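Local coordinates for PTS system, cellobiose-specific IIA component (PDB 3K1S), which probably serves as the IIA phosphocarrier of a cellobiose phosphotransferase system, passing phosphate on toward the IIB component during sugar uptake, at residues M27-F32 with D42-K47; F32-K37 with D100-L105; E50-A55 with N87-K92; H57-L62 with H80-L85. All blocks are in the same frame, centred on the assembly; numbering follows the deposited sequence.

Contact 1 of 4, residues M27-F32 with D42-K47; sequences MEALQF and DEAMVK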
loop_
_atom_site.group_PDB
_atom_site.type_symbol
_atom_site.label_atom_id
_atom_site.label_comp_id
_atom_site.label_asym_id
_atom_site.label_seq_id
_atom_site.Cartn_x
_atom_site.Cartn_y
_atom_site.Cartn_z
HETATM N N MSE A 27 2.483 10.234 -8.612
HETATM C CA MSE A 27 2.563 11.394 -7.718
HETATM C C MSE A 27 2.746 12.702 -8.502
HETATM O O MSE A 27 2.169 13.731 -8.145
HETATM C CB MSE A 27 3.672 11.226 -6.667
HETATM C CG MSE A 27 3.437 10.095 -5.666
HETATM SE SE MSE A 27 1.709 10.122 -4.714
HETATM C CE MSE A 27 1.857 11.866 -3.833
ATOM N N GLU A 28 3.541 12.655 -9.570
ATOM C CA GLU A 28 3.708 13.808 -10.456
ATOM C C GLU A 28 2.355 14.223 -11.032
ATOM O O GLU A 28 2.030 15.412 -11.079
ATOM C CB GLU A 28 4.739 13.513 -11.555
ATOM C CG GLU A 28 6.187 13.409 -11.008
ATOM C CD GLU A 28 7.116 12.503 -11.826
ATOM O OE1 GLU A 28 6.711 11.969 -12.884
ATOM O OE2 GLU A 28 8.270 12.319 -11.393
ATOM N N ALA A 29 1.561 13.230 -11.429
ATOM C CA ALA A 29 0.206 13.450 -11.935
ATOM C C ALA A 29 -0.709 14.044 -10.864
ATOM O O ALA A 29 -1.487 14.967 -11.138
ATOM C CB ALA A 29 -0.382 12.152 -12.473
ATOM N N LEU A 30 -0.615 13.507 -9.650
ATOM C CA LEU A 30 -1.386 14.019 -8.526
ATOM C C LEU A 30 -1.058 15.498 -8.340
ATOM O O LEU A 30 -1.964 16.339 -8.284
ATOM C CB LEU A 30 -1.101 13.212 -7.253
ATOM C CG LEU A 30 -2.033 13.378 -6.046
ATOM C CD1 LEU A 30 -1.868 12.222 -5.076
ATOM C CD2 LEU A 30 -1.804 14.709 -5.328
ATOM N N GLN A 31 0.238 15.812 -8.284
ATOM C CA GLN A 31 0.696 17.194 -8.139
ATOM C C GLN A 31 0.225 18.122 -9.272
ATOM O O GLN A 31 -0.148 19.265 -9.012
ATOM C CB GLN A 31 2.220 17.255 -7.985
ATOM C CG GLN A 31 2.789 18.678 -7.946
ATOM C CD GLN A 31 2.507 19.401 -6.630
ATOM O OE1 GLN A 31 3.118 19.103 -5.601
ATOM N NE2 GLN A 31 1.586 20.360 -6.663
ATOM N N PHE A 32 0.268 17.640 -10.516
ATOM C CA PHE A 32 -0.263 18.396 -11.662
ATOM C C PHE A 32 -1.743 18.739 -11.471
ATOM O O PHE A 32 -2.137 19.898 -11.592
ATOM C CB PHE A 32 -0.098 17.621 -12.981
ATOM C CG PHE A 32 1.304 17.627 -13.536
ATOM C CD1 PHE A 32 2.047 18.803 -13.600
ATOM C CD2 PHE A 32 1.869 16.454 -14.023
ATOM C CE1 PHE A 32 3.336 18.805 -14.124
ATOM C CE2 PHE A 32 3.154 16.446 -14.550
ATOM C CZ PHE A 32 3.891 17.623 -14.600
ATOM N N ASP A 42 -3.368 13.768 -16.720
ATOM C CA ASP A 42 -3.846 12.645 -17.526
ATOM C C ASP A 42 -2.695 11.912 -18.219
ATOM O O ASP A 42 -2.644 10.681 -18.203
ATOM C CB ASP A 42 -4.894 13.105 -18.550
ATOM C CG ASP A 42 -6.216 13.515 -17.904
ATOM O OD1 ASP A 42 -6.437 13.219 -16.709
ATOM O OD2 ASP A 42 -7.046 14.136 -18.600
ATOM N N GLU A 43 -1.771 12.667 -18.813
ATOM C CA GLU A 43 -0.632 12.071 -19.512
ATOM C C GLU A 43 0.362 11.367 -18.586
ATOM O O GLU A 43 0.929 10.339 -18.961
ATOM C CB GLU A 43 0.093 13.099 -20.383
ATOM C CG GLU A 43 1.087 12.463 -21.356
ATOM C CD GLU A 43 1.664 13.448 -22.361
ATOM O OE1 GLU A 43 1.795 14.648 -22.029
ATOM O OE2 GLU A 43 2.001 13.014 -23.486
ATOM N N ALA A 44 0.590 11.925 -17.397
ATOM C CA ALA A 44 1.470 11.288 -16.414
ATOM C C ALA A 44 0.884 9.970 -15.894
ATOM O O ALA A 44 1.621 9.033 -15.593
ATOM C CB ALA A 44 1.787 12.243 -15.254
HETATM N N MSE A 45 -0.440 9.907 -15.791
HETATM C CA MSE A 45 -1.128 8.666 -15.429
HETATM C C MSE A 45 -0.928 7.572 -16.483
HETATM O O MSE A 45 -0.753 6.396 -16.146
HETATM C CB MSE A 45 -2.619 8.917 -15.174
HETATM C CG MSE A 45 -2.887 9.668 -13.872
HETATM SE SE MSE A 45 -2.274 8.677 -12.284
HETATM C CE MSE A 45 -3.670 7.298 -12.290
ATOM N N VAL A 46 -0.946 7.963 -17.753
ATOM C CA VAL A 46 -0.661 7.041 -18.849
ATOM C C VAL A 46 0.740 6.454 -18.682
ATOM O O VAL A 46 0.944 5.250 -18.851
ATOM C CB VAL A 46 -0.791 7.727 -20.238
ATOM C CG1 VAL A 46 -0.164 6.865 -21.332
ATOM C CG2 VAL A 46 -2.257 8.024 -20.563
ATOM N N LYS A 47 1.702 7.306 -18.338
ATOM C CA LYS A 47 3.080 6.864 -18.159
ATOM C C LYS A 47 3.224 5.986 -16.923
ATOM O O LYS A 47 3.993 5.029 -16.925
ATOM C CB LYS A 47 4.034 8.055 -18.106
ATOM C CG LYS A 47 4.242 8.704 -19.464
ATOM C CD LYS A 47 5.002 10.005 -19.335
ATOM C CE LYS A 47 5.010 10.762 -20.650
ATOM N NZ LYS A 47 5.949 11.918 -20.566
#
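The helix that brings Ala-29 against Ala-44 is held by short backbone bonds, with Gln-31 N to Met-27 O at 2.8 Å. Across the contact itself the partners are apolar. Ala-29 CB touches Ala-44 CB at 3.5 Å, the two methyls passing beside each other. The two residues are also the closest pair of the backbones, with CA of Ala-29 5.1 Å from CA of Ala-44. Both methyl groups are buried. Their small size lets the axes of the two short segments approach to 8.0 Å, at an angle of 171° that makes them nearly antiparallel.

Two larger side chains flank the alanine pair. Met-45, modelled as selenomethionine, keeps CG beside its own backbone N (chi1 -72°). This lays CG 3.8 Å from Ala-29 CB, and its SE stays near the same methyl. The chain then bends twice and goes on to Ala-96 and Ile-99 of helix 76-108. Phe-32 is the looser partner. The edge of its ring, at CD2, lies 4.4 Å from Ala-44 CB, with the methyl near the ring plane. The same ring also packs on Glu-40 and Ala-41.

Asp-42 adds a charged tie by pairing with Lys-103 of the third helix. Helices 10-34 and 38-67, joined by a short turn, form an antiparallel hairpin, closely packed at the alanines. They are two members of a spectrin repeat-like three-helix bundle.

Contact 2 of 4, residues F32-K37 with D100-L105; sequences FAKQGK and DLYKKL. With NA (sodium ion), chain J.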
loop_
_atom_site.group_PDB
_atom_site.type_symbol
_atom_site.label_atom_id
_atom_site.label_comp_id
_atom_site.label_asym_id
_atom_site.label_seq_id
_atom_site.Cartn_x
_atom_site.Cartn_y
_atom_site.Cartn_z
ATOM N N PHE A 32 0.268 17.640 -10.516
ATOM C CA PHE A 32 -0.263 18.396 -11.662
ATOM C C PHE A 32 -1.743 18.739 -11.471
ATOM O O PHE A 32 -2.137 19.898 -11.592
ATOM C CB PHE A 32 -0.098 17.621 -12.981
ATOM C CG PHE A 32 1.304 17.627 -13.536
ATOM C CD1 PHE A 32 2.047 18.803 -13.600
ATOM C CD2 PHE A 32 1.869 16.454 -14.023
ATOM C CE1 PHE A 32 3.336 18.805 -14.124
ATOM C CE2 PHE A 32 3.154 16.446 -14.550
ATOM C CZ PHE A 32 3.891 17.623 -14.600
ATOM N N ALA A 33 -2.549 17.724 -11.173
ATOM C CA ALA A 33 -3.987 17.897 -10.983
ATOM C C ALA A 33 -4.278 18.927 -9.894
ATOM O O ALA A 33 -5.191 19.752 -10.027
ATOM C CB ALA A 33 -4.642 16.561 -10.652
ATOM N N LYS A 34 -3.489 18.873 -8.824
ATOM C CA LYS A 34 -3.604 19.800 -7.704
ATOM C C LYS A 34 -3.416 21.251 -8.153
ATOM O O LYS A 34 -3.957 22.171 -7.538
ATOM C CB LYS A 34 -2.578 19.447 -6.629
ATOM C CG LYS A 34 -2.884 20.049 -5.267
ATOM C CD LYS A 34 -1.685 19.978 -4.325
ATOM C CE LYS A 34 -1.540 18.610 -3.688
ATOM N NZ LYS A 34 -0.664 18.678 -2.490
ATOM N N GLN A 35 -2.642 21.442 -9.219
ATOM C CA GLN A 35 -2.389 22.774 -9.778
ATOM C C GLN A 35 -3.368 23.123 -10.894
ATOM O O GLN A 35 -3.263 24.184 -11.510
ATOM C CB GLN A 35 -0.958 22.868 -10.313
ATOM C CG GLN A 35 0.120 22.855 -9.247
ATOM C CD GLN A 35 1.499 22.620 -9.835
ATOM O OE1 GLN A 35 1.984 23.407 -10.652
ATOM N NE2 GLN A 35 2.138 21.533 -9.420
ATOM N N GLY A 36 -4.313 22.223 -11.153
ATOM C CA GLY A 36 -5.284 22.413 -12.218
ATOM C C GLY A 36 -4.716 22.087 -13.587
ATOM O O GLY A 36 -5.327 22.412 -14.607
ATOM N N LYS A 37 -3.550 21.440 -13.602
ATOM C CA LYS A 37 -2.889 21.021 -14.837
ATOM C C LYS A 37 -3.364 19.623 -15.217
ATOM O O LYS A 37 -2.638 18.631 -15.066
ATOM C CB LYS A 37 -1.365 21.061 -14.665
ATOM C CG LYS A 37 -0.774 22.483 -14.593
ATOM C CD LYS A 37 0.750 22.465 -14.475
ATOM C CE LYS A 37 1.421 22.165 -15.810
ATOM N NZ LYS A 37 2.906 22.236 -15.733
ATOM N N ASP A 100 -9.546 12.819 -9.954
ATOM C CA ASP A 100 -10.974 12.977 -10.240
ATOM C C ASP A 100 -11.615 13.940 -9.260
ATOM O O ASP A 100 -12.460 14.753 -9.639
ATOM C CB ASP A 100 -11.703 11.631 -10.233
ATOM C CG ASP A 100 -12.033 11.136 -11.633
ATOM O OD1 ASP A 100 -11.534 11.723 -12.620
ATOM O OD2 ASP A 100 -12.808 10.162 -11.751
ATOM N N LEU A 101 -11.189 13.859 -8.004
ATOM C CA LEU A 101 -11.687 14.739 -6.961
ATOM C C LEU A 101 -11.282 16.191 -7.221
ATOM O O LEU A 101 -12.067 17.108 -6.980
ATOM C CB LEU A 101 -11.218 14.258 -5.579
ATOM C CG LEU A 101 -11.657 15.022 -4.325
ATOM C CD1 LEU A 101 -13.162 15.255 -4.291
ATOM C CD2 LEU A 101 -11.207 14.270 -3.082
ATOM N N TYR A 102 -10.069 16.402 -7.719
ATOM C CA TYR A 102 -9.643 17.757 -8.095
ATOM C C TYR A 102 -10.399 18.309 -9.299
ATOM O O TYR A 102 -10.658 19.514 -9.367
ATOM C CB TYR A 102 -8.127 17.840 -8.311
ATOM C CG TYR A 102 -7.360 18.011 -7.020
ATOM C CD1 TYR A 102 -7.414 19.211 -6.316
ATOM C CD2 TYR A 102 -6.586 16.974 -6.498
ATOM C CE1 TYR A 102 -6.719 19.379 -5.125
ATOM C CE2 TYR A 102 -5.885 17.132 -5.302
ATOM C CZ TYR A 102 -5.961 18.339 -4.622
ATOM O OH TYR A 102 -5.275 18.521 -3.443
ATOM N N LYS A 103 -10.755 17.433 -10.240
ATOM C CA LYS A 103 -11.581 17.830 -11.387
ATOM C C LYS A 103 -12.981 18.249 -10.953
ATOM O O LYS A 103 -13.532 19.215 -11.485
ATOM C CB LYS A 103 -11.650 16.726 -12.446
ATOM C CG LYS A 103 -10.395 16.638 -13.304
ATOM C CD LYS A 103 -10.408 15.435 -14.229
ATOM C CE LYS A 103 -9.104 15.368 -15.010
ATOM N NZ LYS A 103 -8.849 14.031 -15.611
ATOM N N LYS A 104 -13.543 17.531 -9.981
ATOM C CA LYS A 104 -14.871 17.854 -9.453
ATOM C C LYS A 104 -14.863 19.201 -8.735
ATOM O O LYS A 104 -15.797 19.990 -8.875
ATOM C CB LYS A 104 -15.375 16.763 -8.502
ATOM C CG LYS A 104 -16.872 16.845 -8.225
ATOM C CD LYS A 104 -17.251 16.234 -6.883
ATOM C CE LYS A 104 -18.734 15.859 -6.829
ATOM N NZ LYS A 104 -19.651 16.967 -7.240
ATOM N N LEU A 105 -13.803 19.452 -7.969
ATOM C CA LEU A 105 -13.675 20.698 -7.218
ATOM C C LEU A 105 -13.522 21.920 -8.128
ATOM O O LEU A 105 -13.921 23.023 -7.756
ATOM C CB LEU A 105 -12.525 20.611 -6.215
ATOM C CG LEU A 105 -12.651 19.546 -5.120
ATOM C CD1 LEU A 105 -11.398 19.507 -4.261
ATOM C CD2 LEU A 105 -13.888 19.769 -4.252
HETATM NA NA NA J . -4.593 16.978 -2.066
#
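A Schellman motif ends helix 10-34 here, just where Ala-33 and Lys-34 pack on Tyr-102 of helix 76-108. Gly-36 has positive phi (79°), and its N bonds back to Ala-33 O at 2.9 Å. Lys-37 N reaches Phe-32 O, which also takes Gln-35 N from the opposite face of its plane. Lys-37 is then the N-cap of helix 38-67, so the turn between the helices is very short.

Tyr-102 carries the contact. Lys-34 CA sits over the centre of one ring face, 3.9 Å from the centroid and 5° off the normal, a CH-pi contact. The lysine chain runs alongside the ring in the same direction. Its CG is anti to the backbone N (chi1 -162°), which places it 3.4 Å from Tyr-102 OH. Nearer the backbones, Ala-33 CB and Tyr-102 CB are 4.4 Å apart.

The far ends point into the trimer. Lys-34 NZ forms salt bridges with Glu-97 and Asp-100 of the second subunit. The phenolic oxygen binds a sodium ion together with the backbone O of Glu-97 of that subunit. The ion lies in the plane of the ring, at its edge, 2.2 Å from Tyr-102 OH.

Contact 3 of 4, residues E50-A55 with N87-K92; sequences EAINEA and NAITVK. With NA (sodium ion), chain K.
Van der Waals contacts come first, and they centre on Ile-52, which points from helix 38-67 at Ala-88, Ile-89 and Lys-92. Its branch methyl CG2 lies 4.1 Å from Ile-89 CG1, and the two side chains cross at a slant. The longer branch starts beside the backbone N (chi1 -76°) and carries CD1 to within 4.1 Å of Ala-88 O. CD1 also lies near the aliphatic part of Lys-92, but its position there is doubtful because it is modelled too close to CD. The axes of segments 50-55 and 87-92 approach to 10.6 Å, at 160° between their directions.

On the outer side, Glu-50 OE1 is modelled bound to a sodium ion, though Glu-50 has two conformers, so the detail is uncertain.

Hydrogen bonds lie on the subunit side. Thr-90 OG1 meets Asn-87 OD1 and Arg-23 NH2 of the third subunit. Side-chain packing without polar bonds therefore joins the two segments, whereas helix 76-108 meets the neighbouring subunits by packing and by hydrogen bonds as well.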
loop_
_atom_site.group_PDB
_atom_site.type_symbol
_atom_site.label_atom_id
_atom_site.label_comp_id
_atom_site.label_asym_id
_atom_site.label_seq_id
_atom_site.Cartn_x
_atom_site.Cartn_y
_atom_site.Cartn_z
ATOM N N GLU A 50 2.099 2.583 -18.015
ATOM C CA GLU A 50 3.139 1.976 -18.839
ATOM C C GLU A 50 4.264 1.394 -17.988
ATOM O O GLU A 50 4.763 0.307 -18.269
ATOM C CB GLU A 50 3.696 2.994 -19.837
ATOM C CG GLU A 50 2.742 3.332 -20.967
ATOM C CD GLU A 50 2.410 2.127 -21.814
ATOM O OE1 GLU A 50 3.129 1.113 -21.703
ATOM O OE2 GLU A 50 1.434 2.191 -22.593
ATOM N N ALA A 51 4.654 2.123 -16.941
ATOM C CA ALA A 51 5.738 1.702 -16.055
ATOM C C ALA A 51 5.362 0.466 -15.227
ATOM O O ALA A 51 6.201 -0.405 -14.992
ATOM C CB ALA A 51 6.173 2.861 -15.146
ATOM N N ILE A 52 4.109 0.410 -14.775
ATOM C CA ILE A 52 3.561 -0.779 -14.126
ATOM C C ILE A 52 3.561 -1.971 -15.089
ATOM O O ILE A 52 3.831 -3.103 -14.682
ATOM C CB ILE A 52 2.130 -0.526 -13.590
ATOM C CG1 ILE A 52 2.184 0.306 -12.307
ATOM C CG2 ILE A 52 1.391 -1.854 -13.344
ATOM C CD1 ILE A 52 0.901 1.062 -12.004
ATOM N N ASN A 53 3.257 -1.718 -16.362
ATOM C CA ASN A 53 3.314 -2.780 -17.366
ATOM C C ASN A 53 4.719 -3.384 -17.450
ATOM O O ASN A 53 4.870 -4.605 -17.459
ATOM C CB ASN A 53 2.863 -2.281 -18.742
ATOM C CG ASN A 53 1.350 -2.097 -18.843
ATOM O OD1 ASN A 53 0.592 -2.471 -17.948
ATOM N ND2 ASN A 53 0.908 -1.516 -19.950
ATOM N N GLU A 54 5.738 -2.526 -17.493
ATOM C CA GLU A 54 7.131 -2.976 -17.564
ATOM C C GLU A 54 7.537 -3.773 -16.324
ATOM O O GLU A 54 8.236 -4.787 -16.425
ATOM C CB GLU A 54 8.071 -1.785 -17.749
ATOM C CG GLU A 54 7.883 -1.043 -19.054
ATOM C CD GLU A 54 8.459 -1.793 -20.238
ATOM O OE1 GLU A 54 9.512 -2.462 -20.079
ATOM O OE2 GLU A 54 7.862 -1.706 -21.331
ATOM N N ALA A 55 7.104 -3.309 -15.155
ATOM C CA ALA A 55 7.352 -4.030 -13.913
ATOM C C ALA A 55 6.619 -5.374 -13.936
ATOM O O ALA A 55 7.145 -6.391 -13.475
ATOM C CB ALA A 55 6.912 -3.201 -12.719
ATOM N N ASN A 87 2.845 -1.499 -4.149
ATOM C CA ASN A 87 2.662 -0.110 -3.718
ATOM C C ASN A 87 2.391 0.860 -4.872
ATOM O O ASN A 87 1.518 1.724 -4.772
ATOM C CB ASN A 87 3.867 0.389 -2.909
ATOM C CG ASN A 87 3.602 1.735 -2.264
ATOM O OD1 ASN A 87 2.633 1.893 -1.527
ATOM N ND2 ASN A 87 4.448 2.716 -2.557
ATOM N N ALA A 88 3.151 0.715 -5.954
ATOM C CA ALA A 88 2.973 1.531 -7.159
ATOM C C ALA A 88 1.563 1.380 -7.721
ATOM O O ALA A 88 0.924 2.359 -8.105
ATOM C CB ALA A 88 4.014 1.154 -8.211
ATOM N N ILE A 89 1.080 0.143 -7.759
ATOM C CA ILE A 89 -0.272 -0.153 -8.220
ATOM C C ILE A 89 -1.306 0.556 -7.330
ATOM O O ILE A 89 -2.261 1.154 -7.827
ATOM C CB ILE A 89 -0.512 -1.694 -8.276
ATOM C CG1 ILE A 89 0.330 -2.323 -9.395
ATOM C CG2 ILE A 89 -1.980 -2.024 -8.468
ATOM C CD1 ILE A 89 0.499 -3.852 -9.301
ATOM N N THR A 90 -1.105 0.493 -6.015
ATOM C CA THR A 90 -2.021 1.136 -5.074
ATOM C C THR A 90 -1.995 2.654 -5.216
ATOM O O THR A 90 -3.046 3.291 -5.244
ATOM C CB THR A 90 -1.732 0.713 -3.616
ATOM O OG1 THR A 90 -2.061 -0.672 -3.463
ATOM C CG2 THR A 90 -2.559 1.533 -2.630
ATOM N N VAL A 91 -0.796 3.224 -5.316
ATOM C CA VAL A 91 -0.637 4.675 -5.449
ATOM C C VAL A 91 -1.256 5.201 -6.751
ATOM O O VAL A 91 -1.941 6.218 -6.744
ATOM C CB VAL A 91 0.849 5.103 -5.315
ATOM C CG1 VAL A 91 1.016 6.591 -5.557
ATOM C CG2 VAL A 91 1.376 4.740 -3.925
ATOM N N LYS A 92 -1.017 4.506 -7.859
ATOM C CA LYS A 92 -1.624 4.873 -9.128
ATOM C C LYS A 92 -3.151 4.853 -9.027
ATOM O O LYS A 92 -3.823 5.800 -9.449
ATOM C CB LYS A 92 -1.147 3.949 -10.250
ATOM C CG LYS A 92 -1.751 4.263 -11.612
ATOM C CD LYS A 92 -1.350 3.217 -12.640
ATOM C CE LYS A 92 -2.201 3.311 -13.889
ATOM N NZ LYS A 92 -3.607 2.879 -13.644
HETATM NA NA NA K . 3.283 -0.787 -21.786
#

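Contact 4 of 4, residues H57-L62 with H80-L85; sequences HFQTEL and HAQDHL. With MG (magnesium ion), chain M.
Gln-59 and Gln-82 close a reciprocal amide pair in the buried part of this contact. Gln-82 NE2 donates to Gln-59 OE1 at 2.9 Å, with an N-H...O angle of 162°. Gln-59 NE2 returns a bond to Gln-82 OE1, also 2.9 Å. Each donor lies in the carbonyl plane of its acceptor, on a lone pair. The two bonds hold the amides nearly coplanar, 25° apart. The side chains reach each other from opposite directions. Gln-59 has CG anti to its N (chi1 -165°) and then bends, which turns the amide toward helix 76-108.

Leucines close around this polar pair. Leu-85 CD2 touches Gln-59 OE1 at 3.5 Å, and Leu-62 CD2 lies 3.5 Å from Gln-82 NE2.

The other side of segment 57-62 is loose. His-57, Thr-60 and Glu-61 are exposed there, and Glu-61 pairs with Arg-68. On the far flank of segment 80-85, Asp-83 OD1 binds a magnesium ion at 2.1 Å. Three waters and Asp-83 of both neighbouring subunits complete its six ligands. A metal on three subunits' aspartates is consistent with the related lactose-specific IIA trimer.

The segment axes are 12.0 Å apart at closest approach, a distance the two long side chains span. Helix 10-34 completes the bundle, with Leu-15 on Gln-82 and Ser-19 on Leu-85. Gln-59 also packs on His-80 of the third subunit.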
loop_
_atom_site.group_PDB
_atom_site.type_symbol
_atom_site.label_atom_id
_atom_site.label_comp_id
_atom_site.label_asym_id
_atom_site.label_seq_id
_atom_site.Cartn_x
_atom_site.Cartn_y
_atom_site.Cartn_z
ATOM N N HIS A 57 5.935 -7.328 -16.395
ATOM C CA HIS A 57 6.675 -8.315 -17.178
ATOM C C HIS A 57 7.595 -9.192 -16.324
ATOM O O HIS A 57 7.654 -10.405 -16.542
ATOM C CB HIS A 57 7.460 -7.654 -18.314
ATOM C CG HIS A 57 6.591 -7.030 -19.365
ATOM N ND1 HIS A 57 5.555 -7.705 -19.975
ATOM C CD2 HIS A 57 6.612 -5.794 -19.921
ATOM C CE1 HIS A 57 4.972 -6.912 -20.857
ATOM N NE2 HIS A 57 5.594 -5.747 -20.842
ATOM N N PHE A 58 8.309 -8.584 -15.370
ATOM C CA PHE A 58 9.195 -9.324 -14.458
ATOM C C PHE A 58 8.396 -10.174 -13.472
ATOM O O PHE A 58 8.803 -11.284 -13.120
ATOM C CB PHE A 58 10.119 -8.376 -13.677
ATOM C CG PHE A 58 11.013 -7.543 -14.547
ATOM C CD1 PHE A 58 12.196 -8.067 -15.056
ATOM C CD2 PHE A 58 10.678 -6.226 -14.847
ATOM C CE1 PHE A 58 13.030 -7.296 -15.874
ATOM C CE2 PHE A 58 11.498 -5.451 -15.664
ATOM C CZ PHE A 58 12.678 -5.989 -16.180
ATOM N N GLN A 59 7.266 -9.638 -13.022
ATOM C CA GLN A 59 6.371 -10.343 -12.113
ATOM C C GLN A 59 5.929 -11.701 -12.672
ATOM O O GLN A 59 6.067 -12.736 -12.004
ATOM C CB GLN A 59 5.144 -9.478 -11.797
ATOM C CG GLN A 59 4.330 -9.961 -10.604
ATOM C CD GLN A 59 5.166 -10.074 -9.343
ATOM O OE1 GLN A 59 6.324 -9.650 -9.318
ATOM N NE2 GLN A 59 4.585 -10.648 -8.287
ATOM N N THR A 60 5.398 -11.688 -13.890
ATOM C CA THR A 60 4.886 -12.903 -14.524
ATOM C C THR A 60 5.991 -13.946 -14.655
ATOM O O THR A 60 5.801 -15.107 -14.290
ATOM C CB THR A 60 4.265 -12.611 -15.906
ATOM O OG1 THR A 60 3.510 -11.396 -15.844
ATOM C CG2 THR A 60 3.351 -13.757 -16.343
ATOM N N GLU A 61 7.146 -13.525 -15.163
ATOM C CA GLU A 61 8.306 -14.410 -15.272
ATOM C C GLU A 61 8.718 -15.009 -13.926
ATOM O O GLU A 61 9.144 -16.163 -13.850
ATOM C CB GLU A 61 9.492 -13.673 -15.896
ATOM C CG GLU A 61 10.727 -14.549 -16.077
ATOM C CD GLU A 61 10.415 -15.864 -16.772
ATOM O OE1 GLU A 61 9.824 -15.820 -17.871
ATOM O OE2 GLU A 61 10.758 -16.935 -16.216
ATOM N N LEU A 62 8.587 -14.215 -12.871
ATOM C CA LEU A 62 8.990 -14.620 -11.540
ATOM C C LEU A 62 8.037 -15.687 -11.005
ATOM O O LEU A 62 8.469 -16.780 -10.639
ATOM C CB LEU A 62 9.049 -13.397 -10.615
ATOM C CG LEU A 62 9.753 -13.469 -9.259
ATOM C CD1 LEU A 62 11.212 -13.884 -9.397
ATOM C CD2 LEU A 62 9.643 -12.125 -8.552
ATOM N N HIS A 80 11.141 -6.421 -0.583
ATOM C CA HIS A 80 11.036 -4.975 -0.772
ATOM C C HIS A 80 10.584 -4.641 -2.196
ATOM O O HIS A 80 9.711 -3.792 -2.395
ATOM C CB HIS A 80 12.390 -4.336 -0.469
ATOM C CG HIS A 80 12.348 -2.848 -0.312
ATOM N ND1 HIS A 80 11.567 -2.216 0.634
ATOM C CD2 HIS A 80 13.029 -1.868 -0.951
ATOM C CE1 HIS A 80 11.755 -0.912 0.560
ATOM N NE2 HIS A 80 12.641 -0.673 -0.392
ATOM N N ALA A 81 11.181 -5.317 -3.180
ATOM C CA ALA A 81 10.821 -5.142 -4.587
ATOM C C ALA A 81 9.350 -5.471 -4.822
ATOM O O ALA A 81 8.648 -4.745 -5.521
ATOM C CB ALA A 81 11.702 -6.012 -5.472
ATOM N N GLN A 82 8.882 -6.564 -4.230
ATOM C CA GLN A 82 7.474 -6.932 -4.338
ATOM C C GLN A 82 6.587 -5.862 -3.702
ATOM O O GLN A 82 5.535 -5.521 -4.245
ATOM C CB GLN A 82 7.227 -8.297 -3.696
ATOM C CG GLN A 82 7.822 -9.459 -4.477
ATOM C CD GLN A 82 7.081 -9.720 -5.772
ATOM O OE1 GLN A 82 5.869 -9.934 -5.775
ATOM N NE2 GLN A 82 7.809 -9.701 -6.885
ATOM N N ASP A 83 7.022 -5.337 -2.557
ATOM C CA ASP A 83 6.302 -4.278 -1.853
ATOM C C ASP A 83 6.173 -3.046 -2.745
ATOM O O ASP A 83 5.084 -2.474 -2.882
ATOM C CB ASP A 83 7.009 -3.911 -0.540
ATOM C CG ASP A 83 6.732 -4.899 0.589
ATOM O OD1 ASP A 83 5.642 -5.511 0.622
ATOM O OD2 ASP A 83 7.605 -5.043 1.475
ATOM N N HIS A 84 7.282 -2.652 -3.365
ATOM C CA HIS A 84 7.286 -1.499 -4.270
ATOM C C HIS A 84 6.342 -1.664 -5.458
ATOM O O HIS A 84 5.641 -0.720 -5.818
ATOM C CB HIS A 84 8.702 -1.155 -4.744
ATOM C CG HIS A 84 9.474 -0.329 -3.769
ATOM N ND1 HIS A 84 9.065 0.926 -3.368
ATOM C CD2 HIS A 84 10.630 -0.577 -3.106
ATOM C CE1 HIS A 84 9.933 1.416 -2.501
ATOM N NE2 HIS A 84 10.892 0.523 -2.323
ATOM N N LEU A 85 6.313 -2.856 -6.057
ATOM C CA LEU A 85 5.441 -3.109 -7.209
ATOM C C LEU A 85 3.980 -2.965 -6.818
ATOM O O LEU A 85 3.231 -2.225 -7.458
ATOM C CB LEU A 85 5.690 -4.492 -7.812
ATOM C CG LEU A 85 4.717 -4.948 -8.916
ATOM C CD1 LEU A 85 4.823 -4.063 -10.148
ATOM C CD2 LEU A 85 4.953 -6.394 -9.288
HETATM MG MG MG M . 5.073 -7.480 0.947
HETATM O O HOH W 1 6.611 -7.439 2.468
HETATM O O HOH W 2 6.233 -7.947 -0.381
HETATM O O HOH W 3 4.183 -9.324 1.427
#

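Overall arrangement
The four contacts run along one three-helix bundle. Contacts 1 and 4 lie on opposite sides of the chain's centre, with their centres about 22 Å apart. Contact 3 is the middle one. It touches contact 4 through Ala-55 CB and Leu-85 CD1, 3.4 Å apart, and contact 1 through Met-27 SE and Val-91 CG1, 3.7 Å apart. Contact 2 ties the end of the first helix to the third. It meets contact 1 at Phe-32, which they share, their centres about 11 Å apart. Two of the metals, sodium at contact 2 and magnesium at contact 4, lie between subunits. The centres of contacts 2 and 4 are about 31 Å apart.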